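PDB 5OLT: cellulose biosynthesis protein BcsG from Salmonella typhimurium LT2, which is required for cellulose biosynthesis, this chain being the zinc-binding extramembrane domain of a membrane protein related to the alkaline phosphatase family. Local coordinates for residues A32-N35 with T36-A39; H82-W85 with S86-I90; A105-R108 with L109-S113; I236-Q239 with K240-E244; D246-F249 with T250-K254. All blocks are in the same frame, centred on the assembly; numbering follows the deposited sequence. Where two conformers were deposited one is given.

Contact 1 of 5, residues A32-N35 with T36-A39; sequences AWLN and TFYA
Tyr38 reaches back along the helix over Leu34, one turn earlier. Its CB starts 3.6 Å from Asn35 O, and CG comes 3.5 Å from Leu34 O, which lies over one face of the ring. Farther out, CE2 rests 3.7 Å from Leu34 CG, while CD2 has Asn35 OD1 beyond the ring edge. At the tip, OH passes 3.6 Å from Leu34 CD2 and is hydrogen-bonded to Glu356. With CG anti to the carbonyl carbon (chi1 -72°), the ring is swung back toward these earlier residues.

Trp33 and Phe37 form a second i, i+4 pair. Their planes are only 18° apart, but the rings are offset so far that little of one lies over the other; instead Phe37 CB sits over the indole six-membered ring in a CH-pi contact, 4.1 Å from Trp33 CZ3. On the exposed side Ala32 O accepts twice from Thr36, from N and, at 2.9 Å, from OG1, which stands above the carbonyl plane.

Trp33 is held by Pro19 O at NE1 and meets Tyr365 edge-to-face. Together with Leu34 it packs helix 27-42 on strand 360-365 of the four-stranded antiparallel sheet, while Phe37 covers Val354.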
# COMPACT_ATOMS: atom_id res chain seq x y z
N ALA A 32 -24.49 -11.91 -1.98
CA ALA A 32 -23.92 -13.25 -1.84
C ALA A 32 -22.44 -13.25 -2.29
O ALA A 32 -21.60 -13.87 -1.65
CB ALA A 32 -24.72 -14.27 -2.61
N TRP A 33 -22.15 -12.57 -3.41
CA TRP A 33 -20.78 -12.47 -3.90
C TRP A 33 -19.87 -11.84 -2.82
O TRP A 33 -18.76 -12.36 -2.58
CB TRP A 33 -20.71 -11.68 -5.22
CG TRP A 33 -19.31 -11.68 -5.74
CD1 TRP A 33 -18.74 -12.60 -6.56
CD2 TRP A 33 -18.28 -10.73 -5.42
NE1 TRP A 33 -17.42 -12.30 -6.75
CE2 TRP A 33 -17.11 -11.15 -6.07
CE3 TRP A 33 -18.24 -9.55 -4.63
CZ2 TRP A 33 -15.90 -10.44 -5.97
CZ3 TRP A 33 -17.03 -8.86 -4.52
CH2 TRP A 33 -15.89 -9.30 -5.19
N LEU A 34 -20.35 -10.77 -2.19
CA LEU A 34 -19.52 -10.13 -1.17
C LEU A 34 -19.24 -11.07 0.01
O LEU A 34 -18.11 -11.11 0.51
CB LEU A 34 -20.15 -8.82 -0.72
CG LEU A 34 -19.34 -7.97 0.29
CD1 LEU A 34 -18.04 -7.43 -0.36
CD2 LEU A 34 -20.17 -6.82 0.82
N ASN A 35 -20.28 -11.78 0.48
CA ASN A 35 -20.05 -12.73 1.53
C ASN A 35 -19.07 -13.84 1.12
O ASN A 35 -18.24 -14.26 1.93
CB ASN A 35 -21.39 -13.31 2.04
CG ASN A 35 -22.03 -12.44 3.10
OD1 ASN A 35 -21.35 -11.95 4.01
ND2 ASN A 35 -23.32 -12.20 2.97
N THR A 36 -19.15 -14.26 -0.15
CA THR A 36 -18.21 -15.26 -0.72
C THR A 36 -16.78 -14.71 -0.72
O THR A 36 -15.85 -15.42 -0.35
CB THR A 36 -18.67 -15.69 -2.11
OG1 THR A 36 -19.97 -16.26 -1.97
CG2 THR A 36 -17.73 -16.74 -2.70
N PHE A 37 -16.65 -13.43 -1.10
CA PHE A 37 -15.35 -12.76 -1.05
C PHE A 37 -14.81 -12.73 0.39
O PHE A 37 -13.67 -13.11 0.63
CB PHE A 37 -15.51 -11.35 -1.65
CG PHE A 37 -14.31 -10.43 -1.42
CD1 PHE A 37 -13.21 -10.46 -2.28
CD2 PHE A 37 -14.31 -9.52 -0.37
CE1 PHE A 37 -12.12 -9.60 -2.08
CE2 PHE A 37 -13.22 -8.68 -0.15
CZ PHE A 37 -12.13 -8.71 -1.02
N TYR A 38 -15.64 -12.34 1.37
CA TYR A 38 -15.16 -12.28 2.74
C TYR A 38 -14.71 -13.65 3.22
O TYR A 38 -13.70 -13.76 3.89
CB TYR A 38 -16.24 -11.77 3.69
CG TYR A 38 -16.60 -10.31 3.59
CD1 TYR A 38 -15.64 -9.31 3.28
CD2 TYR A 38 -17.92 -9.89 3.84
CE1 TYR A 38 -16.02 -7.95 3.24
CE2 TYR A 38 -18.29 -8.55 3.79
CZ TYR A 38 -17.34 -7.59 3.50
OH TYR A 38 -17.73 -6.28 3.47
N ALA A 39 -15.48 -14.70 2.87
CA ALA A 39 -15.14 -16.06 3.31
C ALA A 39 -13.81 -16.48 2.73
O ALA A 39 -12.97 -17.01 3.44
CB ALA A 39 -16.23 -17.04 2.91

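Contact 2 of 5, residues H82-W85 with S86-I90; sequences HPLW and SHFDI
Pro83 O draws in several groups of the next turn. In the conformer given of the two deposited for Ser86, OG donates to it at 2.8 Å, in the carbonyl plane and on a lone pair; chi1 of 72° sets OG between the backbone N and the carbonyl carbon, turned back to this oxygen. Ser86 N adds a weak bond of 3.1 Å. The His87 ring, also one of two conformers, lies with its face over the same oxygen, and its CE1 touches Pro83 CB at 3.7 Å.

The short helix is bonded from i to i+3. His87 N binds Leu84 O at 2.9 Å, from well above the carbonyl plane. At the start, His82 caps the turn: Leu84 N points at ND1 over 3.0 Å, nearly straight (170°) and close to the imidazole plane.

On the buried side, Phe88 CE2 touches both Leu84 CG and Trp85 CE3, 3.9 Å from each. Phe88 runs beside Trp85, pointing the same way, with Trp85 O at its ring edge. Asp89 and Ile90 then form a classic beta bulge opposite Val296.

ND1 of His82 accepts, which suggests that it is unprotonated, and NE2, paired with Asp243, is then the likely protonated nitrogen. The ring thus probably joins the helix start to helix 234-255 as a fixed tautomer.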
# COMPACT_ATOMS: atom_id res chain seq x y z
N HIS A 82 6.42 11.52 -14.95
CA HIS A 82 7.45 11.83 -13.99
C HIS A 82 8.46 10.66 -13.93
O HIS A 82 8.03 9.51 -13.92
CB HIS A 82 6.86 12.06 -12.59
CG HIS A 82 7.87 12.67 -11.67
ND1 HIS A 82 8.89 11.94 -11.10
CD2 HIS A 82 8.06 13.97 -11.30
CE1 HIS A 82 9.67 12.77 -10.41
NE2 HIS A 82 9.17 14.00 -10.50
N PRO A 83 9.78 10.96 -13.91
CA PRO A 83 10.78 9.90 -13.91
C PRO A 83 10.64 8.89 -12.77
O PRO A 83 11.09 7.77 -12.92
CB PRO A 83 12.12 10.65 -13.78
CG PRO A 83 11.84 12.06 -14.15
CD PRO A 83 10.37 12.31 -14.07
N LEU A 84 10.01 9.26 -11.65
CA LEU A 84 9.88 8.32 -10.51
C LEU A 84 9.27 7.00 -10.96
O LEU A 84 9.74 5.93 -10.55
CB LEU A 84 9.01 8.95 -9.40
CG LEU A 84 8.73 8.01 -8.19
CD1 LEU A 84 10.01 7.78 -7.39
CD2 LEU A 84 7.64 8.67 -7.36
N TRP A 85 8.24 7.04 -11.81
CA TRP A 85 7.53 5.82 -12.15
C TRP A 85 8.42 4.83 -12.84
O TRP A 85 8.25 3.65 -12.66
CB TRP A 85 6.24 6.06 -12.97
CG TRP A 85 5.40 7.12 -12.34
CD1 TRP A 85 5.08 8.34 -12.88
CD2 TRP A 85 4.79 7.08 -11.04
NE1 TRP A 85 4.32 9.06 -12.01
CE2 TRP A 85 4.11 8.31 -10.88
CE3 TRP A 85 4.74 6.12 -9.99
CZ2 TRP A 85 3.41 8.62 -9.71
CZ3 TRP A 85 4.04 6.44 -8.85
CH2 TRP A 85 3.40 7.68 -8.72
N SER A 86 9.36 5.34 -13.63
CA SER A 86 10.25 4.49 -14.38
C SER A 86 11.37 3.91 -13.52
O SER A 86 12.09 3.02 -14.00
CB SER A 86 10.81 5.28 -15.58
OG SER A 86 11.75 6.23 -15.14
N HIS A 87 11.52 4.38 -12.27
CA HIS A 87 12.62 3.95 -11.45
C HIS A 87 12.33 2.72 -10.60
O HIS A 87 13.23 2.07 -10.13
CB HIS A 87 13.16 5.15 -10.68
CG HIS A 87 13.75 6.20 -11.58
ND1 HIS A 87 13.94 7.51 -11.20
CD2 HIS A 87 14.15 6.13 -12.88
CE1 HIS A 87 14.46 8.19 -12.20
NE2 HIS A 87 14.57 7.39 -13.24
N PHE A 88 11.07 2.33 -10.52
CA PHE A 88 10.73 1.12 -9.76
C PHE A 88 11.17 -0.16 -10.45
O PHE A 88 11.37 -0.18 -11.66
CB PHE A 88 9.20 1.06 -9.56
CG PHE A 88 8.69 2.08 -8.57
CD1 PHE A 88 8.87 1.89 -7.21
CD2 PHE A 88 8.08 3.23 -9.03
CE1 PHE A 88 8.42 2.85 -6.31
CE2 PHE A 88 7.63 4.22 -8.15
CZ PHE A 88 7.80 4.03 -6.78
N ASP A 89 11.31 -1.22 -9.68
CA ASP A 89 11.53 -2.54 -10.25
C ASP A 89 10.22 -3.21 -10.58
O ASP A 89 10.14 -3.94 -11.55
CB ASP A 89 12.30 -3.43 -9.29
CG ASP A 89 13.70 -2.95 -9.03
OD1 ASP A 89 14.30 -2.24 -9.90
OD2 ASP A 89 14.24 -3.33 -7.96
N ILE A 90 9.18 -2.95 -9.79
CA ILE A 90 7.86 -3.57 -9.92
C ILE A 90 6.84 -2.45 -9.76
O ILE A 90 6.95 -1.66 -8.81
CB ILE A 90 7.66 -4.63 -8.82
CG1 ILE A 90 8.70 -5.74 -8.90
CG2 ILE A 90 6.22 -5.17 -8.88
CD1 ILE A 90 8.74 -6.62 -7.65

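Contact 3 of 5, residues A105-R108 with L109-S113; sequences AAIR and LLRAS
Leu110 N donates to Ala106 O at 2.9 Å and Leu109 N to Ala105 O at 3.0 Å, both with good geometry (162°). The next bond, Arg111 N to Ile107 O, keeps a length of 2.9 Å but bends to 134°, and the same N-H makes a weak second bond to Arg108 O. This sharing marks the end of helix 102-110, since Arg111 is the first residue to leave helical backbone angles. Beyond it, a water lies 2.8 Å from Arg108 O, placed to donate to this last-turn carbonyl.

Ile107 and Arg111 lie side by side and point the same way. The extended arginine chain passes Ile107 O, with CG at 3.4 Å, and the guanidinium then presents one face to Ile107 CG2, which is 3.6 Å from NE. CG2 gets there by standing anti to the backbone N of Ile107. Leu110 bends back over the preceding turn, its CG 3.3 Å from Ala106 O, and continues onto Val160 and Phe133. Leu109 turns to Tyr318 of helix 318-328.

The helix begins at the zinc ligand Ser102, and the side chain of Ala105 is about 6 Å from the metal. Arg108 NH1 is bonded to Pro117 O; Arg111 sends NH2 to Asn163 O and NH1 to Gln124 O. The bonds of Arg108 NH1 and of both terminal nitrogens of Arg111 to main-chain carbonyls probably ease the buried charge, while each arginine ties the helix end to surrounding loops.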
# COMPACT_ATOMS: atom_id res chain seq x y z
N ALA A 105 -6.98 2.82 5.78
CA ALA A 105 -5.94 2.44 4.83
C ALA A 105 -4.69 1.97 5.51
O ALA A 105 -4.09 0.96 5.10
CB ALA A 105 -5.62 3.59 3.90
N ALA A 106 -4.27 2.72 6.53
CA ALA A 106 -3.05 2.36 7.25
C ALA A 106 -3.22 1.04 7.98
O ALA A 106 -2.32 0.19 7.97
CB ALA A 106 -2.68 3.46 8.22
N ILE A 107 -4.39 0.82 8.61
CA ILE A 107 -4.63 -0.44 9.28
C ILE A 107 -4.62 -1.61 8.28
O ILE A 107 -4.03 -2.65 8.55
CB ILE A 107 -5.98 -0.42 10.04
CG1 ILE A 107 -6.00 0.71 11.09
CG2 ILE A 107 -6.20 -1.75 10.76
CD1 ILE A 107 -7.41 0.99 11.58
N ARG A 108 -5.24 -1.43 7.10
CA ARG A 108 -5.24 -2.48 6.10
C ARG A 108 -3.80 -2.83 5.68
O ARG A 108 -3.46 -4.00 5.53
CB ARG A 108 -6.08 -2.08 4.90
CG ARG A 108 -7.58 -2.07 5.21
CD ARG A 108 -8.43 -1.70 4.00
NE ARG A 108 -9.87 -1.77 4.33
CZ ARG A 108 -10.55 -2.91 4.47
NH1 ARG A 108 -9.99 -4.10 4.22
NH2 ARG A 108 -11.84 -2.87 4.87
N LEU A 109 -2.98 -1.82 5.46
CA LEU A 109 -1.59 -2.07 5.08
C LEU A 109 -0.81 -2.76 6.21
O LEU A 109 -0.05 -3.70 5.95
CB LEU A 109 -0.92 -0.72 4.75
CG LEU A 109 0.59 -0.73 4.41
CD1 LEU A 109 0.98 -1.73 3.34
CD2 LEU A 109 0.95 0.66 3.95
N LEU A 110 -1.02 -2.32 7.46
CA LEU A 110 -0.35 -2.95 8.59
C LEU A 110 -0.81 -4.40 8.80
O LEU A 110 -0.04 -5.23 9.30
CB LEU A 110 -0.46 -2.10 9.88
CG LEU A 110 0.28 -0.76 9.71
CD1 LEU A 110 -0.16 0.21 10.78
CD2 LEU A 110 1.79 -0.94 9.75
N ARG A 111 -2.00 -4.73 8.30
CA ARG A 111 -2.52 -6.09 8.37
C ARG A 111 -2.37 -6.82 7.02
O ARG A 111 -3.14 -7.73 6.69
CB ARG A 111 -3.97 -6.10 8.86
CG ARG A 111 -4.12 -5.59 10.28
CD ARG A 111 -5.57 -5.71 10.74
NE ARG A 111 -5.71 -5.10 12.05
CZ ARG A 111 -6.82 -5.18 12.77
NH1 ARG A 111 -7.85 -5.89 12.30
NH2 ARG A 111 -6.83 -4.60 13.98
N ALA A 112 -1.32 -6.47 6.24
CA ALA A 112 -1.18 -6.99 4.88
C ALA A 112 -0.98 -8.51 4.77
O ALA A 112 -1.13 -9.04 3.67
CB ALA A 112 0.00 -6.32 4.18
N SER A 113 -0.59 -9.18 5.89
CA SER A 113 -0.23 -10.60 5.78
C SER A 113 -1.42 -11.55 5.84
O SER A 113 -1.22 -12.75 5.66
CB SER A 113 0.80 -10.95 6.83
OG SER A 113 2.00 -10.17 6.64
O HOH W 1 -5.45 -5.81 4.91

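Contact 4 of 5, residues I236-Q239 with K240-E244; sequences IRAQ and KLFDE
Gln239 and Asp243, one turn apart on helix 234-255, make the side-chain hydrogen bond of this contact. Gln239 NE2 donates to Asp243 OD2 at 2.9 Å with an angle of 157°, reaching the syn side of the carboxylate from 30° out of its plane. The amide and carboxylate planes are steeply inclined to each other. A bend at chi2 (75°) folds the glutamine along the helix toward the acid. The other carboxylate oxygen, OD1, is taken by His82.

Main-chain bonds are regular i to i+4 links. Phe242 N to Ala238 O and Asp243 N to Gln239 O are both 2.8 Å, with Leu241 N to Arg237 O at 2.9 Å and Lys240 N to Ile236 O at 3.0 Å.

Packing centres on Phe242, which lays one face over Ala238 O; the oxygen is 3.1 Å from CG, offset toward the rim. CE2 meets Ala238 CB at 4.1 Å. Trp85 and His82 meet this aromatic ring edge-to-face, so it is enclosed by both its own helix and the 82-85 turn. On another side of the helix, Arg237 gives NH1 to Pro218 O and His220 O, and Leu241 touches helix 191-203.

Helix 234-255 links strand 210-216 to the parallel strand 259-265, passing strand 60-66, which lies between them: a beta-alpha-beta crossover of the alpha/beta fold of the alkaline phosphatase family.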
# COMPACT_ATOMS: atom_id res chain seq x y z
N ILE A 236 1.91 20.88 -7.94
CA ILE A 236 3.16 21.38 -7.39
C ILE A 236 3.64 20.52 -6.23
O ILE A 236 4.82 20.12 -6.19
CB ILE A 236 2.99 22.85 -6.93
CG1 ILE A 236 2.75 23.78 -8.13
CG2 ILE A 236 4.19 23.33 -6.07
CD1 ILE A 236 3.95 23.97 -9.07
N ARG A 237 2.71 20.16 -5.34
CA ARG A 237 3.08 19.31 -4.21
C ARG A 237 3.49 17.92 -4.65
O ARG A 237 4.40 17.31 -4.07
CB ARG A 237 1.95 19.27 -3.19
CG ARG A 237 1.81 20.61 -2.45
CD ARG A 237 0.65 20.52 -1.49
NE ARG A 237 -0.61 20.61 -2.21
CZ ARG A 237 -1.74 20.01 -1.85
NH1 ARG A 237 -1.74 19.10 -0.87
NH2 ARG A 237 -2.85 20.23 -2.55
N ALA A 238 2.78 17.39 -5.65
CA ALA A 238 3.09 16.02 -6.12
C ALA A 238 4.42 16.01 -6.85
O ALA A 238 5.24 15.12 -6.60
CB ALA A 238 1.96 15.50 -6.99
N GLN A 239 4.69 17.00 -7.72
CA GLN A 239 6.00 17.11 -8.34
C GLN A 239 7.11 17.20 -7.28
O GLN A 239 8.15 16.54 -7.42
CB GLN A 239 6.02 18.34 -9.25
CG GLN A 239 7.38 18.59 -9.89
CD GLN A 239 7.72 17.64 -11.04
OE1 GLN A 239 6.81 17.17 -11.78
NE2 GLN A 239 9.03 17.39 -11.23
N LYS A 240 6.91 18.03 -6.25
CA LYS A 240 7.90 18.19 -5.20
C LYS A 240 8.15 16.87 -4.50
O LYS A 240 9.30 16.47 -4.29
CB LYS A 240 7.41 19.24 -4.19
CG LYS A 240 8.28 19.41 -2.95
CD LYS A 240 7.75 20.58 -2.13
CE LYS A 240 8.53 20.85 -0.85
NZ LYS A 240 9.62 21.81 -1.05
N LEU A 241 7.07 16.15 -4.16
CA LEU A 241 7.22 14.85 -3.51
C LEU A 241 7.95 13.86 -4.40
O LEU A 241 8.86 13.16 -3.95
CB LEU A 241 5.83 14.28 -3.15
CG LEU A 241 5.85 12.85 -2.57
CD1 LEU A 241 6.69 12.75 -1.29
CD2 LEU A 241 4.43 12.38 -2.33
N PHE A 242 7.56 13.79 -5.68
CA PHE A 242 8.16 12.80 -6.55
C PHE A 242 9.62 13.13 -6.80
O PHE A 242 10.45 12.23 -6.87
CB PHE A 242 7.39 12.69 -7.87
CG PHE A 242 5.94 12.29 -7.72
CD1 PHE A 242 5.44 11.68 -6.58
CD2 PHE A 242 5.06 12.52 -8.80
CE1 PHE A 242 4.09 11.36 -6.50
CE2 PHE A 242 3.70 12.20 -8.71
CZ PHE A 242 3.23 11.60 -7.55
N ASP A 243 9.95 14.42 -6.93
CA ASP A 243 11.36 14.83 -7.05
C ASP A 243 12.16 14.48 -5.80
O ASP A 243 13.32 14.02 -5.91
CB ASP A 243 11.44 16.33 -7.33
CG ASP A 243 11.09 16.69 -8.79
OD1 ASP A 243 11.10 15.78 -9.67
OD2 ASP A 243 10.83 17.90 -9.03
N GLU A 244 11.55 14.62 -4.61
CA GLU A 244 12.26 14.27 -3.39
C GLU A 244 12.44 12.76 -3.27
O GLU A 244 13.50 12.32 -2.85
CB GLU A 244 11.58 14.86 -2.17
CG GLU A 244 11.78 16.37 -2.12
CD GLU A 244 11.42 16.98 -0.78
OE1 GLU A 244 10.77 16.34 0.08
OE2 GLU A 244 11.81 18.17 -0.58

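Contact 5 of 5, residues D246-F249 with T250-K254; sequences DAFF and TELEK
Phe248 and Leu252 cross obliquely, the isobutyl group meeting the outer part of the ring. Leu252 CG is 3.6 Å from Phe248 CE2, and CD2 is 3.8 Å from Phe248 CZ. Phe248 CG stands anti to its own nitrogen (chi1 -171°), which throws the ring forward along the helix to the leucine. Phe249 takes the other turn (chi1 -75°), carrying its ring back toward Leu84 and into an edge-to-face meeting with Phe299. The two neighbouring phenylalanines thus part company: Phe248 is covered by Leu195, Asn196 and Trp198 of helix 191-203, while Phe249 packs on the main sheet at Val261. Leu252 bridges the two sides, touching Leu199 as well as Val261.

The polar face is wetter. One water donates to Asp246 O at 2.9 Å and is hydrogen-bonded to Thr250 OG1 at 3.0 Å, bridging one turn. A second donates to Ala247 O at 2.8 Å and to Glu251 OE2 at 3.1 Å. Glu251 is folded at chi2, and the same OE2 forms a salt bridge with Lys254 NZ at 3.3 Å.

Helical carbonyls on this face therefore accept from water as well as from backbone N-H groups. Solvent and an i, i+3 ion pair serve the outer side, whereas the aromatic and aliphatic groups make the inner side an apolar wedge between helix 191-203 and the sheet.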
# COMPACT_ATOMS: atom_id res chain seq x y z
N ASP A 246 12.65 10.64 -5.76
CA ASP A 246 13.67 10.26 -6.72
C ASP A 246 15.06 10.63 -6.27
O ASP A 246 16.00 9.84 -6.44
CB ASP A 246 13.35 10.87 -8.09
CG ASP A 246 13.79 9.99 -9.22
OD1 ASP A 246 13.59 8.74 -9.15
OD2 ASP A 246 14.33 10.54 -10.19
N ALA A 247 15.21 11.80 -5.64
CA ALA A 247 16.49 12.23 -5.09
C ALA A 247 16.91 11.25 -4.00
O ALA A 247 18.07 10.85 -3.95
CB ALA A 247 16.39 13.64 -4.56
N PHE A 248 15.97 10.83 -3.15
CA PHE A 248 16.30 9.87 -2.15
C PHE A 248 16.68 8.51 -2.71
O PHE A 248 17.62 7.88 -2.21
CB PHE A 248 15.16 9.72 -1.13
CG PHE A 248 15.58 8.88 0.02
CD1 PHE A 248 16.63 9.35 0.85
CD2 PHE A 248 15.02 7.65 0.25
CE1 PHE A 248 17.07 8.62 1.92
CE2 PHE A 248 15.49 6.87 1.36
CZ PHE A 248 16.53 7.37 2.15
N PHE A 249 16.00 8.06 -3.77
CA PHE A 249 16.39 6.80 -4.40
C PHE A 249 17.84 6.90 -4.84
O PHE A 249 18.61 5.95 -4.69
CB PHE A 249 15.47 6.49 -5.58
CG PHE A 249 14.10 6.01 -5.20
CD1 PHE A 249 13.65 5.98 -3.86
CD2 PHE A 249 13.24 5.55 -6.20
CE1 PHE A 249 12.35 5.51 -3.54
CE2 PHE A 249 11.97 5.08 -5.89
CZ PHE A 249 11.52 5.07 -4.57
N THR A 250 18.23 8.05 -5.41
CA THR A 250 19.66 8.26 -5.80
C THR A 250 20.62 8.17 -4.61
O THR A 250 21.69 7.52 -4.70
CB THR A 250 19.81 9.57 -6.59
OG1 THR A 250 18.97 9.49 -7.75
CG2 THR A 250 21.23 9.79 -7.03
N GLU A 251 20.25 8.80 -3.50
CA GLU A 251 21.02 8.69 -2.25
C GLU A 251 21.12 7.24 -1.79
O GLU A 251 22.20 6.80 -1.34
CB GLU A 251 20.44 9.55 -1.11
CG GLU A 251 20.64 11.04 -1.28
CD GLU A 251 22.10 11.38 -1.59
OE1 GLU A 251 22.95 11.18 -0.69
OE2 GLU A 251 22.39 11.82 -2.73
N LEU A 252 20.03 6.49 -1.93
CA LEU A 252 20.03 5.09 -1.49
C LEU A 252 20.95 4.27 -2.35
O LEU A 252 21.70 3.43 -1.82
CB LEU A 252 18.64 4.46 -1.54
CG LEU A 252 17.73 4.61 -0.34
CD1 LEU A 252 16.55 3.70 -0.62
CD2 LEU A 252 18.39 4.22 0.97
N GLU A 253 20.90 4.48 -3.67
CA GLU A 253 21.81 3.80 -4.60
C GLU A 253 23.26 4.09 -4.18
O GLU A 253 24.08 3.17 -4.08
CB GLU A 253 21.58 4.26 -6.05
CG GLU A 253 20.40 3.61 -6.76
CD GLU A 253 19.90 4.35 -8.01
OE1 GLU A 253 20.46 5.41 -8.42
OE2 GLU A 253 18.91 3.86 -8.61
N LYS A 254 23.57 5.36 -3.91
CA LYS A 254 24.96 5.73 -3.54
C LYS A 254 25.42 5.07 -2.23
O LYS A 254 26.60 4.78 -2.05
CB LYS A 254 25.11 7.25 -3.38
CG LYS A 254 25.07 8.08 -4.65
CD LYS A 254 25.09 9.54 -4.24
CE LYS A 254 25.08 10.48 -5.43
NZ LYS A 254 24.83 11.87 -4.94
O HOH W 2 16.47 8.15 -8.73
O HOH W 3 20.12 12.65 -4.63

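In the fold
All five are local contacts between residues about one turn apart, but their settings differ. Contact 3 is fully buried near the zinc, its centre about 8 Å from that of the chain, and main-chain carbonyls take up N-H groups of its arginines. Contacts 4 and 5 share helix 234-255, about 15 Å apart between centres; one has a direct amide-carboxylate bond, the other water bridges and an ion pair, as suits their partly exposed sides. Contact 2 touches both through His82 on Asp243 and Leu84 on Phe249, so its turn is docked along that helix. Contact 1 stands apart, across the chain's centre from contacts 2, 4 and 5, joining helix 27-42 to the smaller antiparallel sheet through aromatic packing.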